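Local coordinates for protein globin III, extracellular (Lumbricus terrestris, PDB 1X9F) that probably carries oxygen as a haem-binding globin subunit of the earthworm's giant extracellular haemoglobin, erythrocruorin, at residues Q16-I21 with L128-A133; A111-F116 with K146-L151. One frame throughout, in Å; residues are numbered along the deposited sequence.

Contact 1: Q16-I21 with L128-A133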
ATOM      1  N   GLN C  16     -23.395   6.085  14.891  1.00 21.50           N
ATOM      2  CA  GLN C  16     -23.328   4.798  15.596  1.00 24.00           C
ATOM      3  C   GLN C  16     -21.971   4.123  15.487  1.00 25.81           C
ATOM      4  O   GLN C  16     -21.452   3.586  16.469  1.00 26.64           O
ATOM      5  CB  GLN C  16     -24.408   3.851  15.084  1.00 19.29           C
ATOM      6  CG  GLN C  16     -25.793   4.271  15.498  1.00 23.31           C
ATOM      7  CD  GLN C  16     -26.872   3.316  15.036  1.00 20.22           C
ATOM      8  OE1 GLN C  16     -26.892   2.883  13.881  1.00 19.13           O
ATOM      9  NE2 GLN C  16     -27.796   3.005  15.935  1.00 14.97           N
ATOM     10  N   LYS C  17     -21.415   4.156  14.280  1.00 28.39           N
ATOM     11  CA  LYS C  17     -20.110   3.592  13.992  1.00 27.11           C
ATOM     12  C   LYS C  17     -19.041   4.343  14.774  1.00 27.05           C
ATOM     13  O   LYS C  17     -18.154   3.729  15.379  1.00 28.54           O
ATOM     14  CB  LYS C  17     -19.837   3.680  12.489  1.00 28.96           C
ATOM     15  CG  LYS C  17     -18.530   3.042  12.051  1.00 40.20           C
ATOM     16  CD  LYS C  17     -18.191   3.395  10.612  1.00 49.36           C
ATOM     17  CE  LYS C  17     -19.016   2.588   9.614  1.00 58.71           C
ATOM     18  NZ  LYS C  17     -18.704   2.983   8.210  1.00 64.03           N
ATOM     19  N   GLN C  18     -19.137   5.669  14.777  1.00 25.99           N
ATOM     20  CA  GLN C  18     -18.139   6.491  15.455  1.00 24.95           C
ATOM     21  C   GLN C  18     -18.194   6.367  16.972  1.00 24.75           C
ATOM     22  O   GLN C  18     -17.157   6.291  17.629  1.00 24.33           O
ATOM     23  CB  GLN C  18     -18.241   7.947  15.008  1.00 21.55           C
ATOM     24  CG  GLN C  18     -17.672   8.155  13.618  1.00 21.11           C
ATOM     25  CD  GLN C  18     -17.879   9.554  13.068  1.00 21.59           C
ATOM     26  OE1 GLN C  18     -17.368   9.873  11.997  1.00 26.71           O
ATOM     27  NE2 GLN C  18     -18.625  10.384  13.780  1.00 21.84           N
ATOM     28  N   TRP C  19     -19.403   6.338  17.517  1.00 25.82           N
ATOM     29  CA  TRP C  19     -19.617   6.171  18.949  1.00 26.78           C
ATOM     30  C   TRP C  19     -19.086   4.830  19.438  1.00 28.75           C
ATOM     31  O   TRP C  19     -18.469   4.741  20.501  1.00 28.05           O
ATOM     32  CB  TRP C  19     -21.109   6.263  19.206  1.00 25.40           C
ATOM     33  CG  TRP C  19     -21.579   6.053  20.602  1.00 25.04           C
ATOM     34  CD1 TRP C  19     -22.290   4.987  21.062  1.00 21.99           C
ATOM     35  CD2 TRP C  19     -21.449   6.957  21.709  1.00 23.26           C
ATOM     36  NE1 TRP C  19     -22.606   5.164  22.390  1.00 24.90           N
ATOM     37  CE2 TRP C  19     -22.104   6.367  22.812  1.00 22.92           C
ATOM     38  CE3 TRP C  19     -20.843   8.211  21.883  1.00 22.86           C
ATOM     39  CZ2 TRP C  19     -22.157   6.974  24.069  1.00 24.57           C
ATOM     40  CZ3 TRP C  19     -20.901   8.816  23.130  1.00 21.21           C
ATOM     41  CH2 TRP C  19     -21.553   8.196  24.207  1.00 26.31           C
ATOM     42  N   ASP C  20     -19.330   3.794  18.641  1.00 33.00           N
ATOM     43  CA  ASP C  20     -18.952   2.429  18.967  1.00 39.18           C
ATOM     44  C   ASP C  20     -17.467   2.253  19.245  1.00 41.52           C
ATOM     45  O   ASP C  20     -17.075   1.420  20.066  1.00 42.33           O
ATOM     46  CB  ASP C  20     -19.339   1.513  17.821  1.00 39.43           C
ATOM     47  CG  ASP C  20     -20.164   0.363  18.284  1.00 49.01           C
ATOM     48  OD1 ASP C  20     -19.606  -0.750  18.421  1.00 58.35           O
ATOM     49  OD2 ASP C  20     -21.377   0.477  18.576  1.00 56.82           O
ATOM     50  N   ILE C  21     -16.650   3.022  18.529  1.00 40.56           N
ATOM     51  CA  ILE C  21     -15.222   3.079  18.785  1.00 40.28           C
ATOM     52  C   ILE C  21     -14.891   3.269  20.279  1.00 39.78           C
ATOM     53  O   ILE C  21     -13.973   2.626  20.786  1.00 40.84           O
ATOM     54  CB  ILE C  21     -14.551   4.134  17.855  1.00 40.48           C
ATOM     55  CG1 ILE C  21     -14.232   3.503  16.491  1.00 39.85           C
ATOM     56  CG2 ILE C  21     -13.271   4.708  18.484  1.00 39.59           C
ATOM     57  CD1 ILE C  21     -14.251   4.497  15.300  1.00 48.82           C
ATOM     58  N   LEU C 128     -12.961  10.897  20.256  1.00 24.73           N
ATOM     59  CA  LEU C 128     -13.069  10.150  18.997  1.00 23.66           C
ATOM     60  C   LEU C 128     -12.195  10.786  17.937  1.00 24.75           C
ATOM     61  O   LEU C 128     -12.408  11.950  17.583  1.00 27.07           O
ATOM     62  CB  LEU C 128     -14.514  10.147  18.501  1.00 20.76           C
ATOM     63  CG  LEU C 128     -15.586   9.850  19.546  1.00 21.37           C
ATOM     64  CD1 LEU C 128     -16.982  10.131  18.985  1.00 20.06           C
ATOM     65  CD2 LEU C 128     -15.470   8.411  19.990  1.00 27.08           C
ATOM     66  N   ASP C 129     -11.214  10.053  17.421  1.00 27.39           N
ATOM     67  CA  ASP C 129     -10.389  10.633  16.357  1.00 28.68           C
ATOM     68  C   ASP C 129     -11.089  10.565  15.002  1.00 29.64           C
ATOM     69  O   ASP C 129     -10.537  10.982  13.980  1.00 29.20           O
ATOM     70  CB  ASP C 129      -8.981  10.018  16.310  1.00 28.44           C
ATOM     71  CG  ASP C 129      -8.986   8.527  16.008  1.00 33.89           C
ATOM     72  OD1 ASP C 129     -10.044   7.967  15.634  1.00 37.07           O
ATOM     73  OD2 ASP C 129      -7.955   7.825  16.117  1.00 28.88           O
ATOM     74  N   ASP C 130     -12.313  10.048  15.007  1.00 27.12           N
ATOM     75  CA  ASP C 130     -13.144  10.066  13.817  1.00 29.31           C
ATOM     76  C   ASP C 130     -14.510  10.663  14.153  1.00 27.03           C
ATOM     77  O   ASP C 130     -15.299  10.050  14.873  1.00 28.01           O
ATOM     78  CB  ASP C 130     -13.282   8.650  13.267  1.00 33.58           C
ATOM     79  CG  ASP C 130     -13.830   8.621  11.857  1.00 38.32           C
ATOM     80  OD1 ASP C 130     -14.429   7.592  11.484  1.00 50.29           O
ATOM     81  OD2 ASP C 130     -13.717   9.570  11.048  1.00 45.09           O
ATOM     82  N   TYR C 131     -14.787  11.860  13.643  1.00 23.31           N
ATOM     83  CA  TYR C 131     -15.966  12.594  14.083  1.00 22.52           C
ATOM     84  C   TYR C 131     -16.541  13.444  12.975  1.00 20.90           C
ATOM     85  O   TYR C 131     -15.964  14.467  12.621  1.00 23.40           O
ATOM     86  CB  TYR C 131     -15.602  13.485  15.282  1.00 24.47           C
ATOM     87  CG  TYR C 131     -16.738  14.317  15.858  1.00 25.15           C
ATOM     88  CD1 TYR C 131     -17.673  13.746  16.723  1.00 23.51           C
ATOM     89  CD2 TYR C 131     -16.860  15.682  15.567  1.00 24.18           C
ATOM     90  CE1 TYR C 131     -18.707  14.500  17.270  1.00 26.00           C
ATOM     91  CE2 TYR C 131     -17.898  16.445  16.114  1.00 23.42           C
ATOM     92  CZ  TYR C 131     -18.815  15.841  16.963  1.00 24.81           C
ATOM     93  OH  TYR C 131     -19.851  16.557  17.519  1.00 30.03           O
ATOM     94  N   ASP C 132     -17.674  13.027  12.423  1.00 22.09           N
ATOM     95  CA  ASP C 132     -18.385  13.864  11.468  1.00 20.65           C
ATOM     96  C   ASP C 132     -19.189  14.882  12.251  1.00 21.54           C
ATOM     97  O   ASP C 132     -20.204  14.536  12.866  1.00 23.39           O
ATOM     98  CB  ASP C 132     -19.316  13.036  10.586  1.00 18.74           C
ATOM     99  CG  ASP C 132     -19.923  13.855   9.458  1.00 22.57           C
ATOM    100  OD1 ASP C 132     -19.458  13.694   8.307  1.00 25.22           O
ATOM    101  OD2 ASP C 132     -20.842  14.695   9.619  1.00 22.16           O
ATOM    102  N   ALA C 133     -18.744  16.134  12.234  1.00 19.88           N
ATOM    103  CA  ALA C 133     -19.410  17.162  13.026  1.00 20.38           C
ATOM    104  C   ALA C 133     -20.856  17.384  12.612  1.00 19.15           C
ATOM    105  O   ALA C 133     -21.707  17.621  13.466  1.00 20.82           O
ATOM    106  CB  ALA C 133     -18.634  18.478  13.002  1.00 19.80           C
TER
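Gln-18 on helix 9-20 reaches across to Asp-130 in the loop 128-133. In globin terms this is the first helix (A) against the GH corner. The segments come closest, by CA atoms, at these two residues. The compact part is the Gln-18 side chain laid over the loop backbone. CG sits beside the backbone N (chi1 -75°) and the chain runs on extended (chi2 174°), which carries the amide to the Asp-130 to Asp-132 backbone. Gln-18 CG lies 3.3 Å from Asp-130 O and Gln-18 CD 3.2 Å from it. The amide end arrives next to Asp-132 N and Tyr-131 CA. On the Leu-128 side the contact is also buried. A methyl, Leu-128 CD2, packs 3.6 Å from Gln-18 O, and Leu-128 also meets Leu-22. With an alanine in place of the glutamine, the backbone at Asp-130 and Tyr-131 would probably lose its cover and a gap would open.

The looser side is the Asp-130 carboxylate, which is partly exposed. The Asp-130 side chain crosses that of Gln-18 at about a right angle; the carboxylate and amide planes are 65° apart. Asp-130 also packs on His-122 of the neighbouring hemoglobin chain d1. Asp-132 turns its acid away from Gln-18 and N-caps the next helix, its OD2 accepting a hydrogen bond from Ala-135 N.

Contact 2: A111-F116 with K146-L151. With HEM (protoporphyrin IX containing Fe), chain R.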
ATOM      1  N   ALA C 111     -32.661  25.568  28.330  1.00 37.78           N
ATOM      2  CA  ALA C 111     -31.373  26.248  28.170  1.00 37.10           C
ATOM      3  C   ALA C 111     -30.206  25.352  28.571  1.00 35.39           C
ATOM      4  O   ALA C 111     -29.126  25.424  27.983  1.00 36.21           O
ATOM      5  CB  ALA C 111     -31.352  27.545  28.970  1.00 37.02           C
ATOM      6  N   HIS C 112     -30.436  24.511  29.575  1.00 34.35           N
ATOM      7  CA  HIS C 112     -29.425  23.582  30.054  1.00 33.45           C
ATOM      8  C   HIS C 112     -29.078  22.552  28.979  1.00 32.81           C
ATOM      9  O   HIS C 112     -27.910  22.202  28.800  1.00 33.32           O
ATOM     10  CB  HIS C 112     -29.917  22.839  31.291  1.00 33.54           C
ATOM     11  CG  HIS C 112     -30.212  23.712  32.473  1.00 36.81           C
ATOM     12  ND1 HIS C 112     -31.041  23.298  33.493  1.00 37.79           N
ATOM     13  CD2 HIS C 112     -29.776  24.947  32.821  1.00 41.45           C
ATOM     14  CE1 HIS C 112     -31.106  24.239  34.417  1.00 39.51           C
ATOM     15  NE2 HIS C 112     -30.348  25.251  34.034  1.00 40.90           N
ATOM     16  N   PHE C 113     -30.099  22.064  28.276  1.00 31.04           N
ATOM     17  CA  PHE C 113     -29.900  21.087  27.214  1.00 30.27           C
ATOM     18  C   PHE C 113     -29.219  21.673  25.986  1.00 31.55           C
ATOM     19  O   PHE C 113     -28.526  20.956  25.261  1.00 31.85           O
ATOM     20  CB  PHE C 113     -31.224  20.432  26.838  1.00 29.59           C
ATOM     21  CG  PHE C 113     -31.595  19.285  27.726  1.00 30.79           C
ATOM     22  CD1 PHE C 113     -32.146  19.509  28.982  1.00 31.00           C
ATOM     23  CD2 PHE C 113     -31.387  17.974  27.308  1.00 30.43           C
ATOM     24  CE1 PHE C 113     -32.487  18.444  29.814  1.00 32.80           C
ATOM     25  CE2 PHE C 113     -31.726  16.905  28.127  1.00 29.81           C
ATOM     26  CZ  PHE C 113     -32.278  17.140  29.386  1.00 28.95           C
ATOM     27  N   LYS C 114     -29.408  22.969  25.748  1.00 31.99           N
ATOM     28  CA  LYS C 114     -28.722  23.625  24.639  1.00 32.84           C
ATOM     29  C   LYS C 114     -27.235  23.752  24.925  1.00 31.45           C
ATOM     30  O   LYS C 114     -26.407  23.618  24.022  1.00 32.98           O
ATOM     31  CB  LYS C 114     -29.319  24.998  24.346  1.00 33.98           C
ATOM     32  CG  LYS C 114     -28.620  25.720  23.205  1.00 38.60           C
ATOM     33  CD  LYS C 114     -29.330  27.012  22.882  1.00 44.31           C
ATOM     34  CE  LYS C 114     -28.608  27.756  21.779  1.00 48.37           C
ATOM     35  NZ  LYS C 114     -29.376  29.005  21.404  1.00 53.64           N
ATOM     36  N   LYS C 115     -26.910  24.001  26.188  1.00 29.75           N
ATOM     37  CA  LYS C 115     -25.531  24.095  26.625  1.00 29.95           C
ATOM     38  C   LYS C 115     -24.869  22.724  26.579  1.00 28.38           C
ATOM     39  O   LYS C 115     -23.752  22.585  26.082  1.00 29.41           O
ATOM     40  CB  LYS C 115     -25.476  24.655  28.043  1.00 30.18           C
ATOM     41  CG  LYS C 115     -24.557  25.843  28.190  1.00 30.87           C
ATOM     42  CD  LYS C 115     -23.167  25.536  27.674  1.00 32.04           C
ATOM     43  CE  LYS C 115     -22.319  26.794  27.609  1.00 40.50           C
ATOM     44  NZ  LYS C 115     -22.936  27.850  26.740  1.00 46.13           N
ATOM     45  N   PHE C 116     -25.569  21.721  27.101  1.00 28.50           N
ATOM     46  CA  PHE C 116     -25.075  20.353  27.086  1.00 28.52           C
ATOM     47  C   PHE C 116     -24.683  19.925  25.673  1.00 28.61           C
ATOM     48  O   PHE C 116     -23.596  19.380  25.469  1.00 27.78           O
ATOM     49  CB  PHE C 116     -26.108  19.404  27.689  1.00 27.77           C
ATOM     50  CG  PHE C 116     -25.560  18.049  28.008  1.00 26.00           C
ATOM     51  CD1 PHE C 116     -25.973  16.934  27.288  1.00 25.19           C
ATOM     52  CD2 PHE C 116     -24.610  17.886  29.017  1.00 27.18           C
ATOM     53  CE1 PHE C 116     -25.462  15.669  27.572  1.00 27.52           C
ATOM     54  CE2 PHE C 116     -24.088  16.627  29.309  1.00 32.16           C
ATOM     55  CZ  PHE C 116     -24.515  15.515  28.582  1.00 27.68           C
ATOM     56  N   LYS C 146     -35.895  16.230  22.021  1.00 28.50           N
ATOM     57  CA  LYS C 146     -36.955  15.326  22.466  1.00 29.06           C
ATOM     58  C   LYS C 146     -36.964  15.155  23.991  1.00 30.50           C
ATOM     59  O   LYS C 146     -38.028  15.190  24.610  1.00 33.14           O
ATOM     60  CB  LYS C 146     -36.830  13.973  21.763  1.00 29.53           C
ATOM     61  CG  LYS C 146     -38.080  13.516  21.004  1.00 34.82           C
ATOM     62  CD  LYS C 146     -38.222  14.193  19.621  1.00 45.75           C
ATOM     63  CE  LYS C 146     -37.272  13.595  18.562  1.00 43.16           C
ATOM     64  NZ  LYS C 146     -37.706  12.275  18.018  1.00 33.39           N
ATOM     65  N   ILE C 147     -35.786  14.978  24.590  1.00 31.56           N
ATOM     66  CA  ILE C 147     -35.678  14.861  26.046  1.00 29.59           C
ATOM     67  C   ILE C 147     -36.121  16.149  26.748  1.00 33.05           C
ATOM     68  O   ILE C 147     -36.719  16.097  27.823  1.00 35.16           O
ATOM     69  CB  ILE C 147     -34.240  14.475  26.465  1.00 28.28           C
ATOM     70  CG1 ILE C 147     -33.840  13.150  25.807  1.00 29.06           C
ATOM     71  CG2 ILE C 147     -34.129  14.342  27.983  1.00 21.86           C
ATOM     72  CD1 ILE C 147     -32.351  12.840  25.861  1.00 26.84           C
ATOM     73  N   SER C 148     -35.851  17.298  26.131  1.00 36.60           N
ATOM     74  CA  SER C 148     -36.115  18.592  26.775  1.00 39.54           C
ATOM     75  C   SER C 148     -37.447  19.264  26.400  1.00 41.93           C
ATOM     76  O   SER C 148     -37.743  20.361  26.879  1.00 43.02           O
ATOM     77  CB  SER C 148     -34.949  19.555  26.527  1.00 39.25           C
ATOM     78  OG  SER C 148     -34.838  19.877  25.147  1.00 35.12           O
ATOM     79  N   SER C 149     -38.243  18.599  25.559  1.00 46.46           N
ATOM     80  CA  SER C 149     -39.539  19.126  25.079  1.00 49.28           C
ATOM     81  C   SER C 149     -40.590  19.358  26.176  1.00 51.23           C
ATOM     82  O   SER C 149     -41.431  20.257  26.061  1.00 52.56           O
ATOM     83  CB  SER C 149     -40.123  18.200  24.003  1.00 49.23           C
ATOM     84  OG  SER C 149     -40.385  16.906  24.521  1.00 43.14           O
ATOM     85  N   ARG C 150     -40.533  18.540  27.225  1.00 51.74           N
ATOM     86  CA  ARG C 150     -41.482  18.592  28.340  1.00 53.10           C
ATOM     87  C   ARG C 150     -41.056  19.537  29.448  1.00 53.56           C
ATOM     88  O   ARG C 150     -41.588  19.484  30.563  1.00 54.41           O
ATOM     89  CB  ARG C 150     -41.664  17.204  28.939  1.00 52.15           C
ATOM     90  CG  ARG C 150     -42.656  16.383  28.196  1.00 55.08           C
ATOM     91  CD  ARG C 150     -42.766  14.975  28.701  1.00 64.41           C
ATOM     92  NE  ARG C 150     -43.614  14.202  27.803  1.00 73.25           N
ATOM     93  CZ  ARG C 150     -44.946  14.220  27.823  1.00 74.57           C
ATOM     94  NH1 ARG C 150     -45.611  14.963  28.708  1.00 68.24           N
ATOM     95  NH2 ARG C 150     -45.620  13.476  26.955  1.00 76.27           N
ATOM     96  N   LEU C 151     -40.089  20.395  29.147  1.00 52.86           N
ATOM     97  CA  LEU C 151     -39.588  21.339  30.128  1.00 50.89           C
ATOM     98  C   LEU C 151     -40.247  22.691  29.915  1.00 51.47           C
ATOM     99  O   LEU C 151     -40.889  23.226  30.819  1.00 52.84           O
ATOM    100  CB  LEU C 151     -38.064  21.455  30.041  1.00 49.92           C
ATOM    101  CG  LEU C 151     -37.243  20.186  30.287  1.00 46.85           C
ATOM    102  CD1 LEU C 151     -35.766  20.464  30.027  1.00 46.25           C
ATOM    103  CD2 LEU C 151     -37.445  19.651  31.701  1.00 41.94           C
TER
HETATM  104  CHA HEM R 160     -31.343  12.108  35.543  1.00 29.00           C
HETATM  105  CHB HEM R 160     -30.343  10.951  30.884  1.00 30.82           C
HETATM  106  CHC HEM R 160     -29.127  15.577  29.922  1.00 31.01           C
HETATM  107  CHD HEM R 160     -30.474  16.793  34.487  1.00 25.92           C
HETATM  108  C1A HEM R 160     -31.112  11.325  34.312  1.00 30.17           C
HETATM  109  C2A HEM R 160     -31.270   9.941  34.297  1.00 26.95           C
HETATM  110  C3A HEM R 160     -30.978   9.545  32.916  1.00 26.59           C
HETATM  111  C4A HEM R 160     -30.675  10.850  32.304  1.00 27.12           C
HETATM  112  CMA HEM R 160     -30.983   8.177  32.283  1.00 27.67           C
HETATM  113  CAA HEM R 160     -31.648   9.038  35.441  1.00 28.76           C
HETATM  114  CBA HEM R 160     -33.124   8.696  35.358  1.00 28.19           C
HETATM  115  CGA HEM R 160     -33.430   7.759  36.496  1.00 30.10           C
HETATM  116  O1A HEM R 160     -33.167   6.545  36.357  1.00 35.26           O
HETATM  117  O2A HEM R 160     -33.931   8.235  37.535  1.00 32.20           O
HETATM  118  C1B HEM R 160     -29.906  12.158  30.190  1.00 27.32           C
HETATM  119  C2B HEM R 160     -29.476  12.098  28.869  1.00 32.61           C
HETATM  120  C3B HEM R 160     -29.129  13.393  28.665  1.00 32.12           C
HETATM  121  C4B HEM R 160     -29.381  14.138  29.797  1.00 27.91           C
HETATM  122  CMB HEM R 160     -29.394  10.926  27.918  1.00 28.34           C
HETATM  123  CAB HEM R 160     -28.691  13.852  27.489  1.00 29.10           C
HETATM  124  CBB HEM R 160     -28.212  13.958  26.217  1.00 33.25           C
HETATM  125  C1C HEM R 160     -29.392  16.345  31.151  1.00 29.06           C
HETATM  126  C2C HEM R 160     -29.135  17.704  31.227  1.00 28.59           C
HETATM  127  C3C HEM R 160     -29.537  18.011  32.501  1.00 32.08           C
HETATM  128  C4C HEM R 160     -29.958  16.851  33.109  1.00 29.13           C
HETATM  129  CMC HEM R 160     -28.594  18.627  30.166  1.00 24.18           C
HETATM  130  CAC HEM R 160     -29.438  19.350  33.133  1.00 38.80           C
HETATM  131  CBC HEM R 160     -30.470  20.228  33.475  1.00 37.95           C
HETATM  132  C1D HEM R 160     -30.854  15.579  35.226  1.00 24.37           C
HETATM  133  C2D HEM R 160     -31.196  15.629  36.575  1.00 28.38           C
HETATM  134  C3D HEM R 160     -31.459  14.321  36.921  1.00 26.57           C
HETATM  135  C4D HEM R 160     -31.217  13.573  35.664  1.00 26.76           C
HETATM  136  CMD HEM R 160     -31.276  16.857  37.452  1.00 23.61           C
HETATM  137  CAD HEM R 160     -31.878  13.778  38.260  1.00 26.00           C
HETATM  138  CBD HEM R 160     -30.610  13.519  39.062  1.00 29.76           C
HETATM  139  CGD HEM R 160     -31.039  12.860  40.341  1.00 33.11           C
HETATM  140  O1D HEM R 160     -31.310  13.576  41.329  1.00 36.82           O
HETATM  141  O2D HEM R 160     -31.114  11.617  40.346  1.00 38.03           O
HETATM  142  NA  HEM R 160     -30.781  11.916  33.129  1.00 25.97           N
HETATM  143  NB  HEM R 160     -29.865  13.372  30.809  1.00 28.48           N
HETATM  144  NC  HEM R 160     -29.908  15.789  32.286  1.00 24.87           N
HETATM  145  ND  HEM R 160     -30.844  14.360  34.629  1.00 29.23           N
HETATM  146 FE   HEM R 160     -30.387  13.863  32.711  1.00 25.72          FE
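Phe-113 fills the space between haem and the C-terminal end of helix 133-148, in the haem pocket of a globin fold. Its side chain leaves helix 110-127 with CG beside the backbone N (chi1 -84°). Phe-113 CB starts 3.8 Å from Ser-148 CB. At the base of the ring, Phe-113 CG is 3.6 Å from the same Ser-148 CB, and CD1 and CD2 also lie near it. Ser-148 CB makes a CH-pi contact over one ring face, 3.9 Å from the Phe-113 ring centroid. The opposite face is covered by haem, with the methyl CMC over the ring centre. Farther out, Phe-113 CE1 meets Leu-151 CD1 at 3.9 Å, while Phe-113 CE2 meets Ile-147 CG2 at 3.5 Å. Phe-113 CE2 also lies 3.4 Å from haem CHC. At the tip, Phe-113 CZ is 3.5 Å from haem C1C and also touches Ile-147 CG2. The ring is held between Ser-148 on one face and haem on the other.

Ser-148 OG is occupied within its own helix, accounting for its polar end with a hydrogen bond to Leu-144 O. Ser-148 also begins a type I turn that returns Leu-151 to the ring. His-112 and Phe-116, on helix 110-127 with Phe-113, border the haem vinyl carbons CBC and CBB. Around the contact, His-102 of helix 88-103 meets the Phe-113 ring edge-to-face, and helix 28-46 packs on Phe-116.

The two contacts lie on opposite sides of the chain's centre, with centres 23 Å apart and nearest atoms about 9 Å apart. They do not touch. Along the chain their segments alternate: 16-21, 111-116, 128-133, then 146-151. Helices 110-127 and 133-148 connect them. Contact 2 uses the early part of the first and the end of the second, while the loop of contact 1 is the corner joining the two. Contact 1 thus ties the first helix to that corner, close to other subunits of the assembly. Contact 2 joins the far ends of the same helix pair at the haem, where no other protein chain touches its two segments.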